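Local coordinates for kinesin-like protein KAR3 (Saccharomyces cerevisiae, PDB 1F9V) that is a kinesin-family motor domain that probably couples ATP hydrolysis to force production on microtubules, seen here bound to ADP and magnesium, at residues Y8-P13 with L313-I318; G83-I88 with Y237-L242; G92-G97 with G247-N252; I138-E143 with S296-L301. The protein carries 2 engineered substitutions. All coordinates share one frame; numbering follows the deposited sequence.

Contact 1. Residues Y8-P13 with L313-I318; sequences YCRIRP and LMFVNI. With ADP (adenosine-5'-diphosphate), chain C; ADP (adenosine-5'-diphosphate), chain D.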
# COMPACT_ATOMS: atom_id res chain seq x y z
N TYR A 8 -1.11 0.59 -9.36
CA TYR A 8 -1.47 -0.72 -9.90
C TYR A 8 -2.88 -1.04 -9.44
O TYR A 8 -3.28 -0.68 -8.32
CB TYR A 8 -0.57 -1.84 -9.37
CG TYR A 8 0.87 -1.82 -9.80
CD1 TYR A 8 1.33 -0.96 -10.79
CD2 TYR A 8 1.79 -2.69 -9.20
CE1 TYR A 8 2.68 -0.97 -11.18
CE2 TYR A 8 3.12 -2.70 -9.58
CZ TYR A 8 3.56 -1.85 -10.56
OH TYR A 8 4.89 -1.87 -10.92
N CYS A 9 -3.65 -1.70 -10.29
CA CYS A 9 -5.00 -2.11 -9.91
C CYS A 9 -4.98 -3.64 -9.93
O CYS A 9 -4.31 -4.24 -10.78
CB CYS A 9 -6.03 -1.60 -10.92
SG CYS A 9 -7.70 -2.27 -10.68
N ARG A 10 -5.68 -4.27 -8.99
CA ARG A 10 -5.74 -5.72 -8.98
C ARG A 10 -7.15 -6.21 -8.77
O ARG A 10 -7.80 -5.88 -7.77
CB ARG A 10 -4.85 -6.32 -7.89
CG ARG A 10 -4.95 -7.85 -7.87
CD ARG A 10 -4.28 -8.48 -6.66
NE ARG A 10 -4.00 -9.89 -6.90
CZ ARG A 10 -3.23 -10.65 -6.12
NH1 ARG A 10 -2.66 -10.13 -5.03
NH2 ARG A 10 -3.02 -11.92 -6.43
N ILE A 11 -7.64 -7.01 -9.71
CA ILE A 11 -8.97 -7.59 -9.62
C ILE A 11 -8.79 -8.98 -9.03
O ILE A 11 -8.08 -9.81 -9.60
CB ILE A 11 -9.64 -7.72 -11.02
CG1 ILE A 11 -9.70 -6.36 -11.71
CG2 ILE A 11 -11.05 -8.31 -10.87
CD1 ILE A 11 -9.86 -6.43 -13.21
N ARG A 12 -9.39 -9.23 -7.88
CA ARG A 12 -9.27 -10.55 -7.27
C ARG A 12 -10.25 -11.51 -7.93
O ARG A 12 -11.19 -11.09 -8.60
CB ARG A 12 -9.60 -10.48 -5.77
CG ARG A 12 -11.05 -10.13 -5.46
CD ARG A 12 -11.47 -10.67 -4.09
NE ARG A 12 -12.74 -10.12 -3.62
CZ ARG A 12 -13.94 -10.50 -4.04
NH1 ARG A 12 -14.04 -11.46 -4.97
NH2 ARG A 12 -15.04 -9.95 -3.54
N PRO A 13 -9.99 -12.82 -7.81
CA PRO A 13 -10.91 -13.80 -8.41
C PRO A 13 -12.26 -13.68 -7.71
O PRO A 13 -12.35 -13.28 -6.55
CB PRO A 13 -10.24 -15.15 -8.12
CG PRO A 13 -8.80 -14.83 -7.84
CD PRO A 13 -8.81 -13.46 -7.21
N LEU A 313 4.01 3.28 -4.28
CA LEU A 313 3.15 2.46 -5.12
C LEU A 313 1.78 2.35 -4.47
O LEU A 313 1.66 1.92 -3.32
CB LEU A 313 3.74 1.05 -5.29
CG LEU A 313 2.78 -0.01 -5.85
CD1 LEU A 313 2.34 0.39 -7.26
CD2 LEU A 313 3.46 -1.37 -5.86
N MET A 314 0.75 2.79 -5.19
CA MET A 314 -0.62 2.69 -4.69
C MET A 314 -1.15 1.42 -5.34
O MET A 314 -1.10 1.27 -6.56
CB MET A 314 -1.45 3.91 -5.12
CG MET A 314 -0.80 5.26 -4.81
SD MET A 314 -0.56 5.55 -3.03
CE MET A 314 -2.29 5.37 -2.40
N PHE A 315 -1.64 0.51 -4.52
CA PHE A 315 -2.16 -0.77 -4.98
C PHE A 315 -3.68 -0.81 -4.74
O PHE A 315 -4.12 -1.03 -3.62
CB PHE A 315 -1.46 -1.89 -4.21
CG PHE A 315 -1.34 -3.17 -4.97
CD1 PHE A 315 -2.43 -4.03 -5.08
CD2 PHE A 315 -0.14 -3.53 -5.58
CE1 PHE A 315 -2.32 -5.23 -5.79
CE2 PHE A 315 -0.03 -4.72 -6.29
CZ PHE A 315 -1.12 -5.58 -6.39
N VAL A 316 -4.46 -0.60 -5.80
CA VAL A 316 -5.91 -0.59 -5.65
C VAL A 316 -6.57 -1.93 -5.96
O VAL A 316 -6.57 -2.41 -7.10
CB VAL A 316 -6.54 0.53 -6.51
CG1 VAL A 316 -8.05 0.54 -6.35
CG2 VAL A 316 -5.97 1.88 -6.09
N ASN A 317 -7.11 -2.53 -4.91
CA ASN A 317 -7.77 -3.82 -4.96
C ASN A 317 -9.25 -3.65 -5.25
O ASN A 317 -9.92 -2.82 -4.64
CB ASN A 317 -7.61 -4.54 -3.63
CG ASN A 317 -6.17 -4.87 -3.32
OD1 ASN A 317 -5.53 -4.20 -2.50
ND2 ASN A 317 -5.64 -5.89 -3.97
N ILE A 318 -9.76 -4.46 -6.18
CA ILE A 318 -11.18 -4.40 -6.49
C ILE A 318 -11.76 -5.79 -6.71
O ILE A 318 -11.05 -6.73 -7.09
CB ILE A 318 -11.48 -3.55 -7.75
CG1 ILE A 318 -10.73 -4.10 -8.96
CG2 ILE A 318 -11.12 -2.08 -7.49
CD1 ILE A 318 -11.24 -3.53 -10.28
PB ADP C . -9.73 -7.13 2.39
O1B ADP C . -9.64 -6.13 1.29
O2B ADP C . -8.36 -7.19 3.22
O3B ADP C . -10.90 -6.86 3.27
PA ADP C . -9.15 -9.95 2.11
O1A ADP C . -7.79 -9.94 1.57
O2A ADP C . -9.10 -10.17 3.55
O3A ADP C . -9.86 -8.58 1.78
O5' ADP C . -10.00 -11.12 1.47
C5' ADP C . -11.23 -11.04 0.75
C4' ADP C . -11.55 -12.52 0.38
O4' ADP C . -11.09 -12.71 -0.96
C3' ADP C . -10.76 -13.55 1.22
O3' ADP C . -11.53 -14.73 1.49
C2' ADP C . -9.53 -13.87 0.39
O2' ADP C . -8.94 -15.14 0.71
C1' ADP C . -10.04 -13.71 -1.03
N9 ADP C . -9.00 -13.18 -1.97
C8 ADP C . -8.65 -11.88 -2.06
N7 ADP C . -7.74 -11.74 -3.00
C5 ADP C . -7.49 -12.91 -3.52
C6 ADP C . -6.66 -13.38 -4.53
N6 ADP C . -5.87 -12.53 -5.19
N1 ADP C . -6.64 -14.71 -4.84
C2 ADP C . -7.42 -15.60 -4.19
N3 ADP C . -8.24 -15.16 -3.22
C4 ADP C . -8.30 -13.85 -2.86
PB ADP D . 11.32 2.23 -15.31
O1B ADP D . 11.38 3.48 -16.13
O2B ADP D . 10.04 2.26 -14.30
O3B ADP D . 11.28 1.01 -16.17
PA ADP D . 12.79 2.58 -12.84
O1A ADP D . 14.20 2.98 -12.67
O2A ADP D . 11.86 3.68 -12.52
O3A ADP D . 12.55 2.17 -14.35
O5' ADP D . 12.45 1.23 -12.03
C5' ADP D . 12.18 0.03 -12.76
C4' ADP D . 11.21 -0.90 -12.03
O4' ADP D . 11.18 -0.71 -10.59
C3' ADP D . 9.79 -0.77 -12.53
O3' ADP D . 9.50 -1.60 -13.67
C2' ADP D . 8.94 -1.11 -11.33
O2' ADP D . 8.61 -2.51 -11.26
C1' ADP D . 9.79 -0.61 -10.16
N9 ADP D . 9.37 0.78 -9.70
C8 ADP D . 10.07 1.93 -9.81
N7 ADP D . 9.37 2.93 -9.26
C5 ADP D . 8.24 2.45 -8.79
C6 ADP D . 7.11 2.97 -8.11
N6 ADP D . 7.04 4.27 -7.80
N1 ADP D . 6.08 2.13 -7.77
C2 ADP D . 6.10 0.81 -8.06
N3 ADP D . 7.17 0.30 -8.70
C4 ADP D . 8.24 1.06 -9.07
O HOH W 1 -7.85 -7.59 -5.35

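Contact 2. Residues G83-I88 with Y237-L242; sequences GYNVCI and YGTLNL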
# COMPACT_ATOMS: atom_id res chain seq x y z
N GLY A 83 19.18 2.76 -0.52
CA GLY A 83 18.89 3.90 0.33
C GLY A 83 17.59 4.62 0.05
O GLY A 83 17.30 5.66 0.65
N TYR A 84 16.79 4.09 -0.87
CA TYR A 84 15.50 4.71 -1.19
C TYR A 84 14.47 4.30 -0.16
O TYR A 84 14.50 3.18 0.35
CB TYR A 84 15.00 4.26 -2.56
CG TYR A 84 15.68 4.91 -3.73
CD1 TYR A 84 16.73 4.26 -4.39
CD2 TYR A 84 15.28 6.16 -4.20
CE1 TYR A 84 17.36 4.84 -5.48
CE2 TYR A 84 15.90 6.74 -5.29
CZ TYR A 84 16.94 6.08 -5.93
OH TYR A 84 17.56 6.66 -7.01
N ASN A 85 13.55 5.20 0.15
CA ASN A 85 12.47 4.88 1.06
C ASN A 85 11.36 4.40 0.13
O ASN A 85 11.24 4.89 -1.00
CB ASN A 85 11.99 6.11 1.82
CG ASN A 85 12.98 6.54 2.88
OD1 ASN A 85 13.74 5.74 3.41
ND2 ASN A 85 12.96 7.83 3.19
N VAL A 86 10.57 3.45 0.60
CA VAL A 86 9.50 2.89 -0.22
C VAL A 86 8.20 2.81 0.55
O VAL A 86 8.18 2.45 1.72
CB VAL A 86 9.90 1.46 -0.69
CG1 VAL A 86 8.69 0.73 -1.28
CG2 VAL A 86 11.03 1.55 -1.69
N CYS A 87 7.10 3.14 -0.14
CA CYS A 87 5.77 3.04 0.45
C CYS A 87 4.89 2.25 -0.51
O CYS A 87 4.91 2.48 -1.71
CB CYS A 87 5.13 4.42 0.65
SG CYS A 87 5.67 5.33 2.12
N ILE A 88 4.14 1.29 0.04
CA ILE A 88 3.20 0.51 -0.76
C ILE A 88 1.89 0.55 0.01
O ILE A 88 1.83 0.12 1.16
CB ILE A 88 3.65 -0.95 -0.94
CG1 ILE A 88 4.96 -1.00 -1.74
CG2 ILE A 88 2.54 -1.74 -1.65
CD1 ILE A 88 5.50 -2.41 -1.99
N TYR A 237 20.86 3.73 4.14
CA TYR A 237 19.72 3.51 5.01
C TYR A 237 18.43 3.74 4.23
O TYR A 237 18.25 4.79 3.63
CB TYR A 237 19.77 4.45 6.21
CG TYR A 237 18.85 4.03 7.34
CD1 TYR A 237 19.23 3.05 8.26
CD2 TYR A 237 17.59 4.61 7.48
CE1 TYR A 237 18.38 2.67 9.30
CE2 TYR A 237 16.74 4.23 8.51
CZ TYR A 237 17.14 3.26 9.42
OH TYR A 237 16.30 2.92 10.45
N GLY A 238 17.54 2.76 4.25
CA GLY A 238 16.28 2.89 3.54
C GLY A 238 15.16 2.27 4.34
O GLY A 238 15.37 1.28 5.04
N THR A 239 13.97 2.85 4.25
CA THR A 239 12.83 2.33 4.99
C THR A 239 11.68 1.96 4.06
O THR A 239 11.36 2.70 3.12
CB THR A 239 12.34 3.37 6.02
OG1 THR A 239 13.38 3.61 6.99
CG2 THR A 239 11.11 2.88 6.75
N LEU A 240 11.07 0.81 4.31
CA LEU A 240 9.93 0.34 3.54
C LEU A 240 8.72 0.37 4.45
O LEU A 240 8.77 -0.13 5.58
CB LEU A 240 10.15 -1.08 3.04
CG LEU A 240 11.34 -1.25 2.11
CD1 LEU A 240 12.46 -1.94 2.88
CD2 LEU A 240 10.93 -2.05 0.87
N ASN A 241 7.63 0.96 3.96
CA ASN A 241 6.40 1.03 4.72
C ASN A 241 5.34 0.33 3.89
O ASN A 241 4.91 0.84 2.86
CB ASN A 241 6.03 2.50 4.96
CG ASN A 241 7.18 3.29 5.54
OD1 ASN A 241 7.37 3.31 6.76
ND2 ASN A 241 7.97 3.92 4.68
N LEU A 242 4.96 -0.86 4.34
CA LEU A 242 3.97 -1.70 3.65
C LEU A 242 2.65 -1.58 4.39
O LEU A 242 2.46 -2.12 5.48
CB LEU A 242 4.49 -3.15 3.61
CG LEU A 242 5.97 -3.23 3.19
CD1 LEU A 242 6.43 -4.68 3.14
CD2 LEU A 242 6.15 -2.57 1.82
O HOH W 2 14.53 5.97 6.01

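Contact 3. Residues G92-G97 with G247-N252; sequences GQTGSG and GSERIN. With ADP (adenosine-5'-diphosphate), chain C.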
# COMPACT_ATOMS: atom_id res chain seq x y z
N GLY A 92 -8.76 -0.20 -1.00
CA GLY A 92 -9.94 -0.85 -1.55
C GLY A 92 -10.97 -1.15 -0.49
O GLY A 92 -10.69 -1.08 0.71
N GLN A 93 -12.18 -1.51 -0.91
CA GLN A 93 -13.24 -1.80 0.04
C GLN A 93 -12.94 -3.09 0.79
O GLN A 93 -12.17 -3.92 0.33
CB GLN A 93 -14.58 -1.94 -0.67
CG GLN A 93 -14.70 -3.20 -1.53
CD GLN A 93 -16.09 -3.38 -2.12
OE1 GLN A 93 -17.09 -3.40 -1.40
NE2 GLN A 93 -16.15 -3.53 -3.43
N THR A 94 -13.56 -3.24 1.96
CA THR A 94 -13.39 -4.45 2.74
C THR A 94 -13.90 -5.60 1.85
O THR A 94 -14.98 -5.51 1.27
CB THR A 94 -14.20 -4.36 4.05
OG1 THR A 94 -13.64 -3.34 4.87
CG2 THR A 94 -14.18 -5.68 4.81
N GLY A 95 -13.10 -6.65 1.74
CA GLY A 95 -13.47 -7.79 0.91
C GLY A 95 -12.84 -7.75 -0.48
O GLY A 95 -13.00 -8.70 -1.25
N SER A 96 -12.12 -6.69 -0.81
CA SER A 96 -11.52 -6.59 -2.14
C SER A 96 -10.20 -7.35 -2.31
O SER A 96 -9.80 -7.64 -3.44
CB SER A 96 -11.34 -5.12 -2.53
OG SER A 96 -10.45 -4.45 -1.67
N GLY A 97 -9.51 -7.65 -1.20
CA GLY A 97 -8.25 -8.37 -1.27
C GLY A 97 -6.98 -7.69 -0.77
O GLY A 97 -5.89 -8.16 -1.05
N GLY A 247 -10.67 -0.26 5.16
CA GLY A 247 -11.59 -0.38 4.04
C GLY A 247 -12.10 0.97 3.56
O GLY A 247 -12.49 1.82 4.37
N SER A 248 -12.13 1.17 2.25
CA SER A 248 -12.57 2.44 1.67
C SER A 248 -14.06 2.55 1.37
O SER A 248 -14.50 3.58 0.84
CB SER A 248 -11.81 2.69 0.37
OG SER A 248 -12.05 1.63 -0.55
N GLU A 249 -14.84 1.53 1.70
CA GLU A 249 -16.28 1.54 1.41
C GLU A 249 -16.97 2.80 1.93
O GLU A 249 -16.75 3.21 3.06
CB GLU A 249 -16.98 0.30 1.97
CG GLU A 249 -16.76 0.06 3.45
CD GLU A 249 -15.58 -0.86 3.72
OE1 GLU A 249 -14.64 -0.91 2.89
OE2 GLU A 249 -15.59 -1.53 4.77
N ARG A 250 -17.81 3.39 1.08
CA ARG A 250 -18.54 4.60 1.42
C ARG A 250 -19.69 4.32 2.38
O ARG A 250 -20.65 3.64 2.03
CB ARG A 250 -19.08 5.27 0.16
CG ARG A 250 -19.81 6.58 0.42
CD ARG A 250 -19.04 7.75 -0.16
NE ARG A 250 -18.17 8.40 0.83
CZ ARG A 250 -16.97 7.96 1.18
NH1 ARG A 250 -16.47 6.85 0.64
NH2 ARG A 250 -16.25 8.63 2.08
N ILE A 251 -19.57 4.85 3.59
CA ILE A 251 -20.59 4.69 4.62
C ILE A 251 -21.27 6.04 4.80
O ILE A 251 -20.60 7.05 5.02
CB ILE A 251 -19.97 4.27 5.97
CG1 ILE A 251 -19.05 3.07 5.76
CG2 ILE A 251 -21.07 3.95 6.98
CD1 ILE A 251 -19.78 1.76 5.54
N ASN A 252 -22.60 6.07 4.70
CA ASN A 252 -23.33 7.32 4.87
C ASN A 252 -23.15 7.84 6.29
O ASN A 252 -23.74 7.31 7.24
CB ASN A 252 -24.81 7.09 4.57
CG ASN A 252 -25.59 8.38 4.49
OD1 ASN A 252 -25.26 9.37 5.15
ND2 ASN A 252 -26.65 8.38 3.68
PB ADP C . -9.73 -7.13 2.39
O1B ADP C . -9.64 -6.13 1.29
O2B ADP C . -8.36 -7.19 3.22
O3B ADP C . -10.90 -6.86 3.27
PA ADP C . -9.15 -9.95 2.11
O1A ADP C . -7.79 -9.94 1.57
O2A ADP C . -9.10 -10.17 3.55
O3A ADP C . -9.86 -8.58 1.78
O5' ADP C . -10.00 -11.12 1.47
C5' ADP C . -11.23 -11.04 0.75
C4' ADP C . -11.55 -12.52 0.38
O4' ADP C . -11.09 -12.71 -0.96
C3' ADP C . -10.76 -13.55 1.22
O3' ADP C . -11.53 -14.73 1.49
C2' ADP C . -9.53 -13.87 0.39
O2' ADP C . -8.94 -15.14 0.71
C1' ADP C . -10.04 -13.71 -1.03
N9 ADP C . -9.00 -13.18 -1.97
C8 ADP C . -8.65 -11.88 -2.06
N7 ADP C . -7.74 -11.74 -3.00
C5 ADP C . -7.49 -12.91 -3.52
C6 ADP C . -6.66 -13.38 -4.53
N6 ADP C . -5.87 -12.53 -5.19
N1 ADP C . -6.64 -14.71 -4.84
C2 ADP C . -7.42 -15.60 -4.19
N3 ADP C . -8.24 -15.16 -3.22
C4 ADP C . -8.30 -13.85 -2.86

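Contact 4. Residues I138-E143 with S296-L301; sequences IEIYNE and SKLTYL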
# COMPACT_ATOMS: atom_id res chain seq x y z
N ILE A 138 2.73 -1.70 13.31
CA ILE A 138 1.77 -0.90 14.04
C ILE A 138 0.47 -0.78 13.27
O ILE A 138 0.37 -1.20 12.12
CB ILE A 138 2.31 0.54 14.28
CG1 ILE A 138 2.49 1.26 12.95
CG2 ILE A 138 3.65 0.48 15.03
CD1 ILE A 138 2.72 2.76 13.07
N GLU A 139 -0.52 -0.19 13.92
CA GLU A 139 -1.79 0.07 13.28
C GLU A 139 -2.22 1.46 13.72
O GLU A 139 -1.84 1.92 14.80
CB GLU A 139 -2.84 -0.97 13.68
CG GLU A 139 -3.71 -0.53 14.83
CD GLU A 139 -4.76 -1.55 15.22
OE1 GLU A 139 -4.95 -2.54 14.48
OE2 GLU A 139 -5.39 -1.36 16.28
N ILE A 140 -2.98 2.13 12.87
CA ILE A 140 -3.52 3.43 13.20
C ILE A 140 -5.03 3.22 13.20
O ILE A 140 -5.61 2.82 12.19
CB ILE A 140 -3.14 4.51 12.16
CG1 ILE A 140 -1.66 4.87 12.30
CG2 ILE A 140 -3.98 5.77 12.37
CD1 ILE A 140 -1.13 5.76 11.21
N TYR A 141 -5.65 3.44 14.35
CA TYR A 141 -7.09 3.28 14.50
C TYR A 141 -7.62 4.54 15.17
O TYR A 141 -7.18 4.92 16.26
CB TYR A 141 -7.41 2.06 15.37
CG TYR A 141 -8.89 1.89 15.60
CD1 TYR A 141 -9.76 1.73 14.53
CD2 TYR A 141 -9.43 1.95 16.89
CE1 TYR A 141 -11.14 1.62 14.73
CE2 TYR A 141 -10.81 1.84 17.10
CZ TYR A 141 -11.65 1.68 16.01
OH TYR A 141 -13.01 1.59 16.19
N ASN A 142 -8.56 5.20 14.50
CA ASN A 142 -9.13 6.43 15.02
C ASN A 142 -8.01 7.43 15.25
O ASN A 142 -8.00 8.14 16.26
CB ASN A 142 -9.89 6.17 16.32
CG ASN A 142 -11.32 5.77 16.08
OD1 ASN A 142 -11.86 6.01 15.01
ND2 ASN A 142 -11.94 5.16 17.08
N GLU A 143 -7.06 7.45 14.32
CA GLU A 143 -5.91 8.35 14.36
C GLU A 143 -4.95 8.15 15.53
O GLU A 143 -4.16 9.05 15.85
CB GLU A 143 -6.40 9.81 14.30
CG GLU A 143 -7.09 10.18 12.98
CD GLU A 143 -6.21 9.98 11.75
OE1 GLU A 143 -5.53 10.95 11.33
OE2 GLU A 143 -6.19 8.86 11.19
N SER A 296 -3.31 14.19 8.77
CA SER A 296 -3.67 12.84 9.18
C SER A 296 -2.46 12.16 9.81
O SER A 296 -1.31 12.49 9.51
CB SER A 296 -4.20 12.02 7.99
OG SER A 296 -3.15 11.46 7.23
N LYS A 297 -2.73 11.21 10.70
CA LYS A 297 -1.66 10.51 11.39
C LYS A 297 -0.79 9.71 10.42
O LYS A 297 0.43 9.75 10.50
CB LYS A 297 -2.25 9.58 12.45
CG LYS A 297 -1.23 8.95 13.37
CD LYS A 297 -0.51 10.00 14.19
CE LYS A 297 -1.09 10.09 15.58
NZ LYS A 297 -0.22 10.88 16.49
N LEU A 298 -1.42 9.01 9.48
CA LEU A 298 -0.68 8.21 8.51
C LEU A 298 0.26 9.00 7.63
O LEU A 298 1.42 8.63 7.46
CB LEU A 298 -1.65 7.42 7.62
CG LEU A 298 -0.98 6.51 6.58
CD1 LEU A 298 -0.30 5.33 7.26
CD2 LEU A 298 -2.04 6.02 5.59
N THR A 299 -0.23 10.10 7.04
CA THR A 299 0.62 10.89 6.16
C THR A 299 1.70 11.63 6.95
O THR A 299 2.81 11.82 6.45
CB THR A 299 -0.21 11.92 5.32
OG1 THR A 299 -1.02 12.73 6.19
CG2 THR A 299 -1.11 11.19 4.33
N TYR A 300 1.38 12.03 8.17
CA TYR A 300 2.36 12.73 9.00
C TYR A 300 3.48 11.76 9.37
O TYR A 300 4.66 12.09 9.28
CB TYR A 300 1.69 13.27 10.26
CG TYR A 300 2.64 14.06 11.13
CD1 TYR A 300 3.38 15.11 10.61
CD2 TYR A 300 2.81 13.72 12.46
CE1 TYR A 300 4.29 15.82 11.41
CE2 TYR A 300 3.71 14.41 13.27
CZ TYR A 300 4.45 15.46 12.74
OH TYR A 300 5.36 16.11 13.53
N LEU A 301 3.10 10.55 9.78
CA LEU A 301 4.08 9.54 10.15
C LEU A 301 5.01 9.20 9.00
O LEU A 301 6.22 9.04 9.19
CB LEU A 301 3.37 8.27 10.60
CG LEU A 301 4.25 7.02 10.78
CD1 LEU A 301 5.14 7.20 12.00
CD2 LEU A 301 3.40 5.77 10.93
O HOH W 3 -4.28 8.38 9.35

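Contact 1. Residues Y8-P13 with L313-I318
L313 lays its CD1 methyl over the centre of the Y8 ring, a CH-pi contact with the carbon 3.7 Å from the centroid. Its CB faces N1 of the chain D ADP at 3.6 Å. M314 gives its carbonyl to Y8 N, while its side chain turns off to helix 325-338. At F315, CG lies anti to the backbone N (chi1 -151°), which brings CE2 to the edge of the Y8 ring and CE1 to within 3.5 Å of R10 CB. An alanine in place of Y8 would probably leave L313 CD1 and the F315 edge without the ring they pack on and open a gap beside that adenine. V316 uses both backbone groups, N to Y8 O and O to R10 N. N317 runs beside R10, its amide 38° from the guanidinium, whose NH1 is bound by N66. I318 closes the parallel pairing, its N on R10 O and its O taking R12 N at 3.1 Å; its CD1 packs on I11 CG1 at 3.5 Å and meets C9 SG. Regular main-chain bonds thus fix the strands; the C9, V316, I11 and I318 face is apolar, while the other passes from aromatic to polar between two nucleotides.

Contact 2. Residues G83-I88 with Y237-L242
V86 and L240 lie side by side and point the same way, the valine CB 4.0 Å from L240 CD2. Two residues on, I88 and L242 repeat the arrangement on the same face: L242 CD2 sits beside I88 CD1 at 3.9 Å. Helix 66-77 covers this apolar face, touching V86, I88 and L240. The other face is more polar. There C87 SG lies 3.7 Å from N241 ND2, because N241 has its CG beside the backbone N (chi1 -51°) and its amide swings back over the neighbouring strand. That same ND2 makes a weak bond to V86 O, whose main partner is N241 N at 2.7 Å. Helix 297-306 packs over C87 and N241.

Where the pairing begins, a side chain replaces a backbone carbonyl. N85 turns its amide across the strand, and OD1 takes T239 N at 3.0 Å, with the N-H tilted 18° from the amide plane. A water also donates to N85 OD1 and joins it to T239 OG1, which is bonded to H224 as well; the other end of the N85 amide, ND2, reaches Y304 O. G238 fits beside this start because a side chain would clash with Y84 O.

The bridges from V86-L240 to I88-L242 are parallel and in register, and the two strands lie in the middle of the central sheet, between 311-318 and 218-228. One strand leads on to the P-loop and the other to the DLAGSE sequence of switch II, a neighbouring pair characteristic of kinesins, myosins and their GTPase relatives among the P-loop NTPases.

Contact 3. Residues G92-G97 with G247-N252
G92 and S248 join two irregular loops by one backbone bond, S248 N to G92 O at 3.1 Å, with the N-H coming from well above the carbonyl plane. The side chain that carries the contact is E249. Its chain bends at chi2 (-93°) and brings the carboxylate up to T94, which holds both oxygens: T94 N meets OE1 at 2.7 Å from above the carboxylate plane, and T94 OG1 donates to the syn lone pair of OE2, also at 2.7 Å. In kinesins this switch II glutamate commonly pairs with an arginine of the first switch loop; that arginine is an engineered alanine in this mutant, and the bonds to T94 are those seen without it. G247 packs so close to T94 that a side chain on it would run into OG1.

Behind T94, the type II turn from Q93 to S96 is braced by Q93 O, which accepts both N and OG of S96. The turn directs G95 N to the ADP phosphate oxygen O3B at 2.7 Å and G97 N to O1B at 2.9 Å, so E249 grips the residue just before G95, which binds the beta-phosphate.

Segment 92-97 is the P-loop between strand 86-91 and helix 98-103, whose K98 NZ also bonds to G92 O. Segment 247-252 runs from strand 235-244 toward helix 258-281, where L271 meets S248, while helix 325-338 borders both loops through E327, beside Q93 and E249.

Contact 4. Residues I138-E143 with S296-L301
E143 and K297 slide past each other in opposite directions, the carboxylate heading for the start of the helix while the lysine chain runs back along the turn. E143 OE1 takes K297 N at 2.9 Å, a nearly straight bond (167°) that meets the oxygen from above the carboxylate plane. The bend at chi2 (-59°) puts OE2 where a water links it to the next helix amide, L298 N. A carboxylate beside the first-turn N-H groups, just after the N-cap residue S296, would probably be stabilised by the helix dipole. An alanine in place of E143 would probably leave K297 N and the bridging water without their acceptor at the helix start.

The dry part lies deeper. I140 pushes CD1 against the helix backbone, 3.7 Å from L298 CA, and I138 meets L301 tip to tip, CD1 to CD2 at 3.8 Å. Here helix 297-306 packs on strand 130-141 of the central sheet; in kinesins this helix opens with the SKLT sequence and belongs to the face turned to the microtubule. I145 lies against both isoleucines, and I178 against I138 and L301.

Toward solvent the fit slackens. K297 keeps its CG 3.9 Å from I140 CD1 and passes its CE by E143 O at 3.3 Å, but the chain bends at chi2 and chi3 and carries its ammonium end away from the strand.

In the fold
Contacts 1 and 2 are strand pairs of one central sheet, and L313 N probably bonds to C87 O where they touch. Contact 1 is buried throughout, apolar on one face and polar toward the nucleotide on the other; contact 2 is only partly buried, an amide and a water taking over at its starting end. Contact 3, largely buried, is built from the loops that follow the two strands of contact 2, and trades side-chain packing for a carboxylate bonded to a threonine. It shares the chain C ADP with contact 1, R12 NE reaching G95 O. Contact 4, also largely buried, sets a helix against a more distant strand of the sheet, mixing an isoleucine-leucine core with a watered carboxylate.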